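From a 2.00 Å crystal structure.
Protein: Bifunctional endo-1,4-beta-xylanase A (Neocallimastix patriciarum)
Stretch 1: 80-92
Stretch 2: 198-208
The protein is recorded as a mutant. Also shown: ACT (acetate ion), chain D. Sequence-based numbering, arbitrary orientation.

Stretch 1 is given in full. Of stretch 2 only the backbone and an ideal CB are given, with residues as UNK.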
ATOM      1  N   THR A  80      -9.711 -11.861   3.599  1.00 11.56           N
ATOM      2  CA  THR A  80      -9.947 -12.689   2.413  1.00 13.00           C
ATOM      3  C   THR A  80      -9.807 -11.722   1.238  1.00 13.50           C
ATOM      4  O   THR A  80     -10.152 -10.547   1.340  1.00 14.29           O
ATOM      5  CB  THR A  80     -11.338 -13.383   2.412  1.00 13.18           C
ATOM      6  OG1 THR A  80     -12.344 -12.402   2.609  1.00 16.39           O
ATOM      7  CG2 THR A  80     -11.446 -14.387   3.556  1.00 13.56           C
ATOM      8  N   TYR A  81      -9.201 -12.192   0.164  1.00 13.45           N
ATOM      9  CA  TYR A  81      -8.873 -11.348  -0.969  1.00 14.34           C
ATOM     10  C   TYR A  81      -8.930 -12.242  -2.204  1.00 15.07           C
ATOM     11  O   TYR A  81      -8.360 -13.329  -2.206  1.00 13.88           O
ATOM     12  CB  TYR A  81      -7.494 -10.713  -0.757  1.00 13.71           C
ATOM     13  CG  TYR A  81      -6.741 -10.324  -1.992  1.00 14.64           C
ATOM     14  CD1 TYR A  81      -7.241  -9.376  -2.891  1.00 15.00           C
ATOM     15  CD2 TYR A  81      -5.492 -10.876  -2.247  1.00 12.62           C
ATOM     16  CE1 TYR A  81      -6.496  -9.002  -4.028  1.00 11.50           C
ATOM     17  CE2 TYR A  81      -4.752 -10.515  -3.370  1.00  9.72           C
ATOM     18  CZ  TYR A  81      -5.259  -9.600  -4.254  1.00 12.44           C
ATOM     19  OH  TYR A  81      -4.508  -9.274  -5.347  1.00 13.16           O
ATOM     20  N   LYS A  82      -9.652 -11.784  -3.221  1.00 15.41           N
ATOM     21  CA  LYS A  82      -9.943 -12.574  -4.394  1.00 17.79           C
ATOM     22  C   LYS A  82     -10.035 -11.603  -5.587  1.00 16.64           C
ATOM     23  O   LYS A  82     -10.642 -10.534  -5.469  1.00 16.46           O
ATOM     24  CB  LYS A  82     -11.291 -13.282  -4.169  1.00 17.81           C
ATOM     25  CG  LYS A  82     -11.755 -14.257  -5.240  1.00 23.09           C
ATOM     26  CD  LYS A  82     -12.923 -15.159  -4.722  1.00 23.52           C
ATOM     27  CE  LYS A  82     -12.437 -16.260  -3.694  1.00 29.61           C
ATOM     28  NZ  LYS A  82     -13.511 -17.314  -3.257  1.00 30.15           N
ATOM     29  N   GLN A  83      -9.434 -11.982  -6.713  1.00 14.53           N
ATOM     30  CA  GLN A  83      -9.674 -11.314  -7.974  1.00 15.08           C
ATOM     31  C   GLN A  83     -10.699 -12.132  -8.780  1.00 15.01           C
ATOM     32  O   GLN A  83     -10.532 -13.346  -8.988  1.00 16.33           O
ATOM     33  CB  GLN A  83      -8.362 -11.099  -8.731  1.00 14.85           C
ATOM     34  CG  GLN A  83      -8.496 -10.247  -9.948  1.00 15.51           C
ATOM     35  CD  GLN A  83      -7.175  -9.923 -10.551  1.00 15.27           C
ATOM     36  OE1 GLN A  83      -6.499  -8.972 -10.141  1.00 13.16           O
ATOM     37  NE2 GLN A  83      -6.787 -10.706 -11.548  1.00 12.36           N
ATOM     38  N   THR A  84     -11.762 -11.494  -9.240  1.00 14.28           N
ATOM     39  CA  THR A  84     -12.829 -12.266  -9.894  1.00 13.91           C
ATOM     40  C   THR A  84     -12.954 -12.059 -11.414  1.00 13.92           C
ATOM     41  O   THR A  84     -13.616 -12.865 -12.125  1.00 14.29           O
ATOM     42  CB  THR A  84     -14.172 -12.009  -9.219  1.00 13.79           C
ATOM     43  OG1 THR A  84     -14.470 -10.619  -9.327  1.00 14.11           O
ATOM     44  CG2 THR A  84     -14.126 -12.401  -7.772  1.00 14.80           C
ATOM     45  N   ALA A  85     -12.331 -10.993 -11.908  1.00 12.41           N
ATOM     46  CA  ALA A  85     -12.229 -10.741 -13.341  1.00 12.61           C
ATOM     47  C   ALA A  85     -10.878 -10.107 -13.647  1.00 12.34           C
ATOM     48  O   ALA A  85     -10.314  -9.395 -12.829  1.00 12.28           O
ATOM     49  CB  ALA A  85     -13.382  -9.833 -13.857  1.00 11.33           C
ATOM     50  N   SER A  86     -10.367 -10.349 -14.840  1.00 11.78           N
ATOM     51  CA  SER A  86      -9.101  -9.754 -15.243  1.00 12.45           C
ATOM     52  C   SER A  86      -9.105  -9.480 -16.738  1.00 12.06           C
ATOM     53  O   SER A  86      -9.093 -10.404 -17.541  1.00 13.16           O
ATOM     54  CB  SER A  86      -7.916 -10.636 -14.827  1.00 12.32           C
ATOM     55  OG  SER A  86      -6.692 -10.002 -15.154  1.00 14.10           O
ATOM     56  N   ALA A  87      -9.194  -8.217 -17.124  1.00 12.12           N
ATOM     57  CA  ALA A  87      -9.076  -7.878 -18.553  1.00 12.26           C
ATOM     58  C   ALA A  87      -7.623  -7.576 -18.841  1.00 12.54           C
ATOM     59  O   ALA A  87      -7.245  -6.400 -18.974  1.00 13.56           O
ATOM     60  CB  ALA A  87      -9.958  -6.675 -18.904  1.00 12.45           C
ATOM     61  N   SER A  88      -6.807  -8.617 -18.932  1.00 12.36           N
ATOM     62  CA  SER A  88      -5.352  -8.450 -18.868  1.00 13.85           C
ATOM     63  C   SER A  88      -4.968  -7.584 -17.667  1.00 13.05           C
ATOM     64  O   SER A  88      -4.186  -6.624 -17.778  1.00 13.89           O
ATOM     65  CB  SER A  88      -4.802  -7.825 -20.164  1.00 14.09           C
ATOM     66  OG  SER A  88      -4.901  -8.772 -21.204  1.00 17.21           O
ATOM     67  N   GLY A  89      -5.533  -7.910 -16.519  1.00 12.79           N
ATOM     68  CA  GLY A  89      -5.372  -7.048 -15.356  1.00 11.49           C
ATOM     69  C   GLY A  89      -4.659  -7.716 -14.195  1.00 10.54           C
ATOM     70  O   GLY A  89      -4.033  -8.769 -14.347  1.00  9.80           O
ATOM     71  N   ASN A  90      -4.707  -7.062 -13.035  1.00  9.27           N
ATOM     72  CA  ASN A  90      -3.983  -7.545 -11.876  1.00  9.43           C
ATOM     73  C   ASN A  90      -4.462  -6.828 -10.621  1.00  9.45           C
ATOM     74  O   ASN A  90      -5.294  -5.910 -10.679  1.00  8.67           O
ATOM     75  CB  ASN A  90      -2.479  -7.359 -12.088  1.00  9.59           C
ATOM     76  CG  ASN A  90      -2.090  -5.918 -12.347  1.00 11.87           C
ATOM     77  OD1 ASN A  90      -2.033  -5.118 -11.422  1.00  9.06           O
ATOM     78  ND2 ASN A  90      -1.762  -5.596 -13.616  1.00 14.95           N
ATOM     79  N   SER A  91      -3.988  -7.290  -9.480  1.00  9.04           N
ATOM     80  CA  SER A  91      -4.294  -6.618  -8.242  1.00  9.25           C
ATOM     81  C   SER A  91      -3.263  -7.044  -7.208  1.00  9.44           C
ATOM     82  O   SER A  91      -2.488  -7.990  -7.426  1.00  9.38           O
ATOM     83  CB  SER A  91      -5.742  -6.889  -7.783  1.00  9.13           C
ATOM     84  OG  SER A  91      -5.982  -8.260  -7.608  1.00 10.53           O
ATOM     85  N   ARG A  92      -3.238  -6.327  -6.091  1.00  9.04           N
ATOM     86  CA  ARG A  92      -2.334  -6.653  -5.019  1.00  8.66           C
ATOM     87  C   ARG A  92      -2.939  -6.266  -3.683  1.00  8.77           C
ATOM     88  O   ARG A  92      -3.767  -5.337  -3.589  1.00  8.32           O
ATOM     89  CB  ARG A  92      -1.020  -5.906  -5.210  1.00 10.17           C
ATOM     90  CG  ARG A  92      -1.121  -4.400  -4.957  1.00 12.77           C
ATOM     91  CD  ARG A  92       0.205  -3.722  -5.290  1.00 17.19           C
ATOM     92  NE  ARG A  92       0.340  -3.656  -6.736  1.00 18.87           N
ATOM     93  CZ  ARG A  92       1.179  -2.866  -7.402  1.00 20.97           C
ATOM     94  NH1 ARG A  92       2.017  -2.046  -6.768  1.00 21.07           N
ATOM     95  NH2 ARG A  92       1.185  -2.915  -8.721  1.00 19.16           N
ATOM     96  N   UNK A 198      -5.522  -2.394  -0.921  1.00 11.61           N
ATOM     97  CA  UNK A 198      -6.008  -3.289  -1.964  1.00 11.62           C
ATOM     98  C   UNK A 198      -6.078  -2.453  -3.220  1.00 12.41           C
ATOM     99  O   UNK A 198      -6.794  -1.442  -3.240  1.00 13.48           O
ATOM    100  CB  UNK A 198      -7.361  -3.914  -1.617  1.00 11.62           C
ATOM    101  N   UNK A 199      -5.314  -2.804  -4.256  1.00 11.84           N
ATOM    102  CA  UNK A 199      -5.473  -2.098  -5.539  1.00 13.82           C
ATOM    103  C   UNK A 199      -5.641  -3.057  -6.719  1.00 12.72           C
ATOM    104  O   UNK A 199      -5.177  -4.212  -6.660  1.00 13.20           O
ATOM    105  CB  UNK A 199      -4.266  -1.192  -5.789  1.00 13.82           C
ATOM    106  N   UNK A 200      -6.281  -2.560  -7.783  1.00 12.09           N
ATOM    107  CA  UNK A 200      -6.595  -3.345  -8.955  1.00 11.79           C
ATOM    108  C   UNK A 200      -6.455  -2.537 -10.236  1.00 12.60           C
ATOM    109  O   UNK A 200      -6.914  -1.384 -10.305  1.00 13.46           O
ATOM    110  CB  UNK A 200      -8.013  -3.908  -8.842  1.00 11.79           C
ATOM    111  N   UNK A 201      -5.806  -3.139 -11.232  1.00 10.96           N
ATOM    112  CA  UNK A 201      -5.651  -2.565 -12.555  1.00 11.79           C
ATOM    113  C   UNK A 201      -6.339  -3.483 -13.558  1.00 11.36           C
ATOM    114  O   UNK A 201      -5.991  -4.674 -13.642  1.00 10.55           O
ATOM    115  CB  UNK A 201      -4.175  -2.367 -12.905  1.00 11.79           C
ATOM    116  N   UNK A 202      -7.325  -2.953 -14.285  1.00 10.74           N
ATOM    117  CA  UNK A 202      -8.049  -3.738 -15.308  1.00 10.58           C
ATOM    118  C   UNK A 202      -8.544  -5.076 -14.708  1.00 10.55           C
ATOM    119  O   UNK A 202      -8.485  -6.132 -15.334  1.00 10.77           O
ATOM    120  CB  UNK A 202      -7.147  -4.001 -16.516  1.00 10.58           C
ATOM    121  N   UNK A 203      -9.048  -5.009 -13.486  1.00 10.00           N
ATOM    122  CA  UNK A 203      -9.547  -6.181 -12.777  1.00 10.53           C
ATOM    123  C   UNK A 203     -10.781  -5.859 -11.956  1.00 10.38           C
ATOM    124  O   UNK A 203     -11.146  -4.683 -11.792  1.00 10.55           O
ATOM    125  CB  UNK A 203      -8.457  -6.757 -11.871  1.00 10.53           C
ATOM    126  N   UNK A 204     -11.397  -6.914 -11.430  1.00  9.87           N
ATOM    127  CA  UNK A 204     -12.463  -6.827 -10.440  1.00 10.98           C
ATOM    128  C   UNK A 204     -12.133  -7.770  -9.299  1.00 11.51           C
ATOM    129  O   UNK A 204     -11.470  -8.787  -9.510  1.00 11.54           O
ATOM    130  CB  UNK A 204     -13.825  -7.161 -11.053  1.00 10.98           C
ATOM    131  N   UNK A 205     -12.562  -7.439  -8.082  1.00 12.06           N
ATOM    132  CA  UNK A 205     -12.414  -8.370  -6.978  1.00 11.41           C
ATOM    133  C   UNK A 205     -12.979  -7.865  -5.667  1.00 12.50           C
ATOM    134  O   UNK A 205     -13.776  -6.917  -5.649  1.00 13.77           O
ATOM    135  CB  UNK A 205     -10.934  -8.708  -6.790  1.00 11.41           C
ATOM    136  N   UNK A 206     -12.563  -8.498  -4.578  1.00 13.01           N
ATOM    137  CA  UNK A 206     -12.986  -8.159  -3.208  1.00 13.77           C
ATOM    138  C   UNK A 206     -11.817  -8.360  -2.240  1.00 13.65           C
ATOM    139  O   UNK A 206     -10.963  -9.216  -2.438  1.00 13.14           O
ATOM    140  CB  UNK A 206     -14.183  -9.011  -2.781  1.00 13.77           C
ATOM    141  N   UNK A 207     -11.793  -7.550  -1.179  1.00 13.41           N
ATOM    142  CA  UNK A 207     -10.834  -7.704  -0.106  1.00 12.37           C
ATOM    143  C   UNK A 207     -11.638  -7.413   1.128  1.00 12.37           C
ATOM    144  O   UNK A 207     -12.151  -6.294   1.288  1.00 14.61           O
ATOM    145  CB  UNK A 207      -9.612  -6.794  -0.248  1.00 12.37           C
ATOM    146  N   UNK A 208     -11.738  -8.396   2.015  1.00 10.84           N
ATOM    147  CA  UNK A 208     -12.449  -8.184   3.239  1.00 10.56           C
ATOM    148  C   UNK A 208     -11.435  -8.253   4.371  1.00 10.32           C
ATOM    149  O   UNK A 208     -11.036  -9.338   4.768  1.00  9.30           O
ATOM    150  CB  UNK A 208     -13.575  -9.205   3.416  1.00 10.56           C
TER
HETATM  151  C   ACT D1220       0.812  -3.722 -16.212  1.00 45.70           C
HETATM  152  O   ACT D1220       1.642  -2.873 -16.643  1.00 45.89           O
HETATM  153  OXT ACT D1220       0.064  -3.341 -15.274  1.00 45.42           O
HETATM  154  CH3 ACT D1220       0.713  -5.113 -16.775  1.00 45.14           C

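The two stretches run antiparallel, and both turn a corner, stretch 1 at Ala 87 and Ser 88, stretch 2 at positions 201 and 202.

Position 198 points its CB sideways, and the ideal CB is 4.3 Å from Arg 92 O, so many side chains would do; the residue is Ala 198.

Position 199 lies in a hydrogen-bonded pair with Arg 92, its CB on the same face as that side chain. An acid would answer the charge, and a long polar or aliphatic chain could lie along the arginine. Glu 199 takes the first course: OE1 sits over one face of the guanidinium, 3.5 Å from Arg 92 NH1, a salt bridge of charges alone, since no N-H points at the oxygen.

At 200 the ideal CB stands 3.8 Å from Asn 90 O and 3.9 Å from Ser 91 CB; a small side chain such as Ala or Ser would pass, and nothing visible demands glycine. The residue is Gly 200, which leaves that space empty; its CA lies 3.4 Å from Asn 90 O in a CA-H...O contact.

Position 201 shares a face with Asn 90, whose OD1 is 3.8 Å from the ideal CB; polar or broad flat side chains would suit. Trp 201 places its ring obliquely to Asn 90 ND2 and to the acetate, which receives a weak hydrogen bond from that ND2 at OXT (3.3 Å).

Position 202 has phi/psi of 51/42, a left-handed turn that favours Gly, Asn or Asp but tolerates others. Its CB points toward stretch 1, 3.4 Å from Ala 87 O, where a donor would be welcome. The residue is Gln 202; its backbone O accepts from Ala 87 N at 2.8 Å.

At 203 the ideal CB is 3.4 Å from Gln 83 OE1 and 3.5 Å from Asn 90 O. Two acceptors and little space call for a small donor: Ser, perhaps Thr. Ser 203 OG donates to Asn 90 O at 2.8 Å.

Position 204 faces Ala 85 CB and Thr 84 OG1, each 3.9 Å from the ideal CB; Ala, Ser or Thr are reasonable. In Ser 204, backbone O spans the bulge, accepting from Thr 84 N (2.7 Å) and weakly from Ala 85 N (3.4 Å).

At 205 an ideal CB would lie 2.3 Å from Lys 82 O, a clash. Glycine is the clear reading, and Gly 205 CA comes to 3.2 Å from Lys 82 O, a CA-H...O contact.

Position 206 pairs with Lys 82, whose side chain shares its face; with strand angles of -144/149, a beta-branched residue suits, though other aliphatic or long polar side chains would also do. Val 206 rests CG2 4.0 Å from Lys 82 CB.

At 207 the ideal CB is 4.1 Å from Thr 80 O and 4.4 Å from Tyr 81 CD1, which permits Ala and leaves larger residues open. The residue is Ala 207, whose CA makes a CA-H...O contact to Thr 80 O (3.3 Å).

Position 208 has its ideal CB 3.5 Å from Thr 80 OG1, favouring polar residues. Asp 208 CB lies 3.6 Å from Thr 80 OG1.

Stretch 2 198-208: AEGWQSSGVAD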
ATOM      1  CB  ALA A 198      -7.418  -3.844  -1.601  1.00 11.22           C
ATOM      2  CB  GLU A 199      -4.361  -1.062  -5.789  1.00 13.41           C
ATOM      3  CG  GLU A 199      -2.928  -1.608  -5.726  1.00 17.64           C
ATOM      4  CD  GLU A 199      -1.860  -0.496  -5.751  1.00 18.74           C
ATOM      5  OE1 GLU A 199      -1.049  -0.451  -6.700  1.00 27.17           O
ATOM      6  OE2 GLU A 199      -1.849   0.368  -4.859  1.00 23.47           O
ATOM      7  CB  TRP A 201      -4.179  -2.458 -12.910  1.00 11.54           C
ATOM      8  CG  TRP A 201      -3.914  -1.999 -14.329  1.00 13.11           C
ATOM      9  CD1 TRP A 201      -3.496  -2.770 -15.399  1.00 14.19           C
ATOM     10  CD2 TRP A 201      -4.006  -0.661 -14.816  1.00 14.62           C
ATOM     11  NE1 TRP A 201      -3.346  -1.982 -16.522  1.00 12.70           N
ATOM     12  CE2 TRP A 201      -3.636  -0.683 -16.186  1.00 15.96           C
ATOM     13  CE3 TRP A 201      -4.331   0.567 -14.222  1.00 14.84           C
ATOM     14  CZ2 TRP A 201      -3.630   0.466 -16.973  1.00 15.80           C
ATOM     15  CZ3 TRP A 201      -4.315   1.711 -15.004  1.00 13.71           C
ATOM     16  CH2 TRP A 201      -3.961   1.653 -16.368  1.00 15.01           C
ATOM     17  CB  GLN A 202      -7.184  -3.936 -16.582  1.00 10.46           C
ATOM     18  CG  GLN A 202      -6.851  -2.612 -17.292  1.00 10.02           C
ATOM     19  CD  GLN A 202      -5.959  -2.749 -18.528  1.00 11.94           C
ATOM     20  OE1 GLN A 202      -5.458  -3.846 -18.875  1.00 14.09           O
ATOM     21  NE2 GLN A 202      -5.731  -1.629 -19.194  1.00  7.65           N
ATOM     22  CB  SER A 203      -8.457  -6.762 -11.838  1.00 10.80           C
ATOM     23  OG  SER A 203      -8.140  -5.835 -10.807  1.00 11.13           O
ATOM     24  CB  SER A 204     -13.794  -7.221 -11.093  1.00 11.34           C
ATOM     25  OG  SER A 204     -14.041  -6.333 -12.181  1.00 12.83           O
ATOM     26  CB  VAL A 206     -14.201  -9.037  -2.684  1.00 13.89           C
ATOM     27  CG1 VAL A 206     -15.487  -8.748  -3.451  1.00 14.81           C
ATOM     28  CG2 VAL A 206     -13.885 -10.550  -2.790  1.00 16.30           C
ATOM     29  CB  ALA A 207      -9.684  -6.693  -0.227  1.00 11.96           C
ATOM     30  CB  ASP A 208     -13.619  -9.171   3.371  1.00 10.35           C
ATOM     31  CG  ASP A 208     -14.414  -8.973   4.652  1.00 13.01           C
ATOM     32  OD1 ASP A 208     -14.274  -7.931   5.349  1.00 11.05           O
ATOM     33  OD2 ASP A 208     -15.170  -9.891   4.972  1.00 15.85           O
TER
HETATM   34  O   HOH W   1     -12.100 -11.747   5.730  1.00 37.52           O
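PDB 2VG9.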